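Local coordinates for protein acireductone dioxygenase (Bacillus anthracis, PDB 4QGL) that probably oxidises the acireductone of the methionine salvage pathway with molecular oxygen, giving different products depending on whether iron or nickel is bound, at residues V110-F120 / F150-I161. Numbering follows the deposited sequence.
With CD (cadmium ion), chain C.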
# COMPACT_ATOMS: atom_id res chain seq x y z
N VAL A 110 -5.76 -1.80 3.24
CA VAL A 110 -4.92 -0.75 3.76
C VAL A 110 -3.49 -1.22 3.84
O VAL A 110 -3.22 -2.29 4.31
CB VAL A 110 -5.41 -0.39 5.15
CG1 VAL A 110 -4.71 0.85 5.69
CG2 VAL A 110 -6.92 -0.20 5.13
N ARG A 111 -2.58 -0.42 3.34
CA ARG A 111 -1.17 -0.78 3.34
C ARG A 111 -0.36 0.46 3.68
O ARG A 111 -0.72 1.55 3.25
CB ARG A 111 -0.73 -1.32 1.95
CG ARG A 111 -1.35 -2.66 1.53
CD ARG A 111 -0.94 -3.81 2.46
NE ARG A 111 -1.54 -5.09 2.06
CZ ARG A 111 -2.78 -5.47 2.35
NH1 ARG A 111 -3.57 -4.70 3.07
NH2 ARG A 111 -3.22 -6.63 1.93
N PHE A 112 0.70 0.32 4.48
CA PHE A 112 1.64 1.42 4.66
C PHE A 112 3.00 0.98 4.21
O PHE A 112 3.49 -0.03 4.67
CB PHE A 112 1.70 1.84 6.11
CG PHE A 112 2.86 2.74 6.45
CD1 PHE A 112 2.84 4.05 6.11
CD2 PHE A 112 3.94 2.26 7.16
CE1 PHE A 112 3.89 4.88 6.45
CE2 PHE A 112 4.99 3.07 7.50
CZ PHE A 112 4.97 4.39 7.13
N ILE A 113 3.64 1.72 3.33
CA ILE A 113 4.94 1.26 2.86
C ILE A 113 6.06 1.68 3.81
O ILE A 113 6.18 2.87 4.15
CB ILE A 113 5.27 1.77 1.45
CG1 ILE A 113 4.15 1.42 0.44
CG2 ILE A 113 6.61 1.23 1.00
CD1 ILE A 113 3.41 0.13 0.69
N VAL A 114 6.85 0.71 4.23
CA VAL A 114 8.02 0.95 5.04
C VAL A 114 9.28 1.00 4.22
O VAL A 114 10.10 1.88 4.40
CB VAL A 114 8.25 -0.13 6.09
CG1 VAL A 114 9.30 0.35 7.10
CG2 VAL A 114 6.96 -0.49 6.84
N SER A 115 9.45 0.03 3.34
CA SER A 115 10.58 -0.00 2.41
C SER A 115 10.15 -0.45 1.03
O SER A 115 9.08 -1.03 0.89
CB SER A 115 11.61 -0.98 2.94
OG SER A 115 12.26 -0.43 4.07
N GLY A 116 10.99 -0.21 0.01
CA GLY A 116 10.74 -0.62 -1.38
C GLY A 116 9.61 0.12 -2.03
O GLY A 116 9.37 1.29 -1.73
N HIS A 117 8.89 -0.57 -2.93
CA HIS A 117 7.83 0.09 -3.75
C HIS A 117 6.66 -0.81 -4.08
O HIS A 117 6.78 -2.04 -4.04
CB HIS A 117 8.39 0.61 -5.07
CG HIS A 117 9.60 1.48 -4.92
ND1 HIS A 117 10.88 0.96 -4.83
CD2 HIS A 117 9.73 2.82 -4.87
CE1 HIS A 117 11.74 1.95 -4.71
NE2 HIS A 117 11.07 3.09 -4.73
N GLY A 118 5.52 -0.22 -4.38
CA GLY A 118 4.43 -0.97 -4.97
C GLY A 118 3.65 -0.07 -5.88
O GLY A 118 3.84 1.14 -5.86
N ILE A 119 2.81 -0.67 -6.71
CA ILE A 119 1.87 0.08 -7.52
C ILE A 119 0.49 -0.52 -7.31
O ILE A 119 0.31 -1.69 -7.54
CB ILE A 119 2.16 0.02 -9.03
CG1 ILE A 119 3.58 0.46 -9.37
CG2 ILE A 119 1.21 0.97 -9.76
CD1 ILE A 119 4.09 -0.11 -10.69
N PHE A 120 -0.47 0.29 -6.89
CA PHE A 120 -1.85 -0.12 -6.96
C PHE A 120 -2.52 0.45 -8.18
O PHE A 120 -2.43 1.64 -8.44
CB PHE A 120 -2.62 0.35 -5.75
CG PHE A 120 -2.56 -0.63 -4.61
CD1 PHE A 120 -3.34 -1.77 -4.65
CD2 PHE A 120 -1.73 -0.43 -3.51
CE1 PHE A 120 -3.28 -2.68 -3.63
CE2 PHE A 120 -1.68 -1.34 -2.49
CZ PHE A 120 -2.46 -2.47 -2.56
N PHE A 150 -2.39 -5.35 -8.05
CA PHE A 150 -1.14 -4.89 -7.43
C PHE A 150 0.10 -5.35 -8.20
O PHE A 150 0.15 -6.43 -8.77
CB PHE A 150 -1.02 -5.35 -5.94
CG PHE A 150 0.26 -4.85 -5.25
CD1 PHE A 150 0.33 -3.56 -4.75
CD2 PHE A 150 1.37 -5.66 -5.10
CE1 PHE A 150 1.49 -3.09 -4.14
CE2 PHE A 150 2.52 -5.20 -4.50
CZ PHE A 150 2.59 -3.92 -4.01
N THR A 151 1.13 -4.53 -8.18
CA THR A 151 2.33 -4.87 -8.92
C THR A 151 3.52 -4.34 -8.14
O THR A 151 3.48 -3.27 -7.53
CB THR A 151 2.25 -4.27 -10.35
OG1 THR A 151 1.45 -5.12 -11.21
CG2 THR A 151 3.58 -4.12 -10.94
N LEU A 152 4.60 -5.10 -8.14
CA LEU A 152 5.84 -4.52 -7.73
C LEU A 152 6.42 -3.69 -8.86
O LEU A 152 6.01 -3.72 -9.99
CB LEU A 152 6.83 -5.59 -7.33
CG LEU A 152 6.38 -6.49 -6.20
CD1 LEU A 152 7.22 -7.74 -6.17
CD2 LEU A 152 6.48 -5.72 -4.89
N GLN A 153 7.41 -2.92 -8.51
CA GLN A 153 8.17 -2.18 -9.48
C GLN A 153 9.38 -3.00 -9.85
O GLN A 153 9.44 -4.21 -9.59
CB GLN A 153 8.55 -0.81 -8.92
CG GLN A 153 7.33 -0.01 -8.47
CD GLN A 153 7.47 1.48 -8.74
OE1 GLN A 153 7.62 2.27 -7.82
NE2 GLN A 153 7.41 1.86 -9.99
N ASP A 154 10.34 -2.35 -10.48
CA ASP A 154 11.43 -3.07 -11.11
C ASP A 154 12.50 -3.48 -10.11
O ASP A 154 13.36 -4.25 -10.44
CB ASP A 154 11.98 -2.23 -12.29
CG ASP A 154 10.87 -1.87 -13.32
OD1 ASP A 154 9.77 -2.44 -13.20
OD2 ASP A 154 11.07 -1.03 -14.24
N ASP A 155 12.43 -2.99 -8.87
CA ASP A 155 13.29 -3.48 -7.82
C ASP A 155 12.70 -4.74 -7.17
O ASP A 155 13.36 -5.37 -6.34
CB ASP A 155 13.62 -2.39 -6.77
CG ASP A 155 12.36 -1.76 -6.14
OD1 ASP A 155 11.35 -1.60 -6.88
OD2 ASP A 155 12.38 -1.45 -4.89
N ARG A 156 11.47 -5.10 -7.58
CA ARG A 156 10.78 -6.32 -7.12
C ARG A 156 10.95 -6.58 -5.59
O ARG A 156 11.28 -7.69 -5.19
CB ARG A 156 11.21 -7.56 -7.92
CG ARG A 156 11.08 -7.50 -9.45
CD ARG A 156 9.72 -8.01 -9.93
NE ARG A 156 9.62 -9.48 -9.84
CZ ARG A 156 8.52 -10.19 -10.13
NH1 ARG A 156 7.41 -9.58 -10.53
NH2 ARG A 156 8.54 -11.51 -10.01
N GLN A 157 10.72 -5.58 -4.76
CA GLN A 157 10.79 -5.77 -3.32
C GLN A 157 9.95 -4.74 -2.57
O GLN A 157 9.94 -3.56 -2.91
CB GLN A 157 12.23 -5.71 -2.85
CG GLN A 157 12.83 -4.35 -3.09
CD GLN A 157 14.30 -4.34 -2.85
OE1 GLN A 157 14.86 -5.34 -2.43
NE2 GLN A 157 14.94 -3.21 -3.14
N VAL A 158 9.23 -5.20 -1.56
CA VAL A 158 8.47 -4.28 -0.74
C VAL A 158 8.39 -4.80 0.69
O VAL A 158 8.30 -6.02 0.93
CB VAL A 158 7.08 -4.03 -1.37
CG1 VAL A 158 6.10 -5.14 -1.08
CG2 VAL A 158 6.50 -2.73 -0.89
N VAL A 159 8.44 -3.87 1.63
CA VAL A 159 8.04 -4.13 3.04
C VAL A 159 6.87 -3.23 3.40
O VAL A 159 6.92 -2.05 3.13
CB VAL A 159 9.17 -3.88 4.03
CG1 VAL A 159 8.68 -4.09 5.44
CG2 VAL A 159 10.31 -4.83 3.81
N ALA A 160 5.83 -3.82 4.02
CA ALA A 160 4.57 -3.13 4.34
C ALA A 160 3.93 -3.60 5.64
O ALA A 160 4.08 -4.73 6.07
CB ALA A 160 3.56 -3.36 3.22
N ILE A 161 3.16 -2.70 6.20
CA ILE A 161 2.26 -3.04 7.27
C ILE A 161 0.87 -3.19 6.66
O ILE A 161 0.43 -2.34 5.93
CB ILE A 161 2.22 -1.94 8.34
CG1 ILE A 161 3.62 -1.69 8.88
CG2 ILE A 161 1.33 -2.39 9.47
CD1 ILE A 161 3.72 -0.47 9.78
CD CD C . 11.57 5.69 -4.62
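F150 turns the edge of its ring onto the face of F120: CD1 of F150 stands 3.7 Å from CZ of F120, over the ring centre, with the two planes 59° apart. CG of F150 lies anti to the backbone N (chi1 -178°), which carries the ring across to the 118-120 strand, its CZ 3.6 Å from CA of G118. At the loop end, D155 meets the imidazole of H117. ND1 of H117 donates to OD2 of D155 (2.8 Å), in the plane of the ring but from above the carboxylate plane, while NE2 binds a cadmium ion shared with G1 and E135. This bond may fix the ring's rotation and make NE2 a stronger ligand. Q153 crosses H117 at about a right angle, its amide turned 81° from the imidazole and OE1 3.3 Å from CB of H117; its CG also touches CG1 of I119. Further along, F112 and I161 point the same way side by side, CD2 of F112 3.8 Å from CD1 of I161. Just beyond this pair, at V114 and S115, is a classic beta bulge: N of V114 (3.0 Å) and N of S115 both donate to O of V159, from the same face of its plane. The bulge marks the corner where the chain passes between the two antiparallel sheets of the cupin barrel; F120 lies beside E109 and H148, which with H103 and H105 hold a second cadmium at the predicted iron or nickel site.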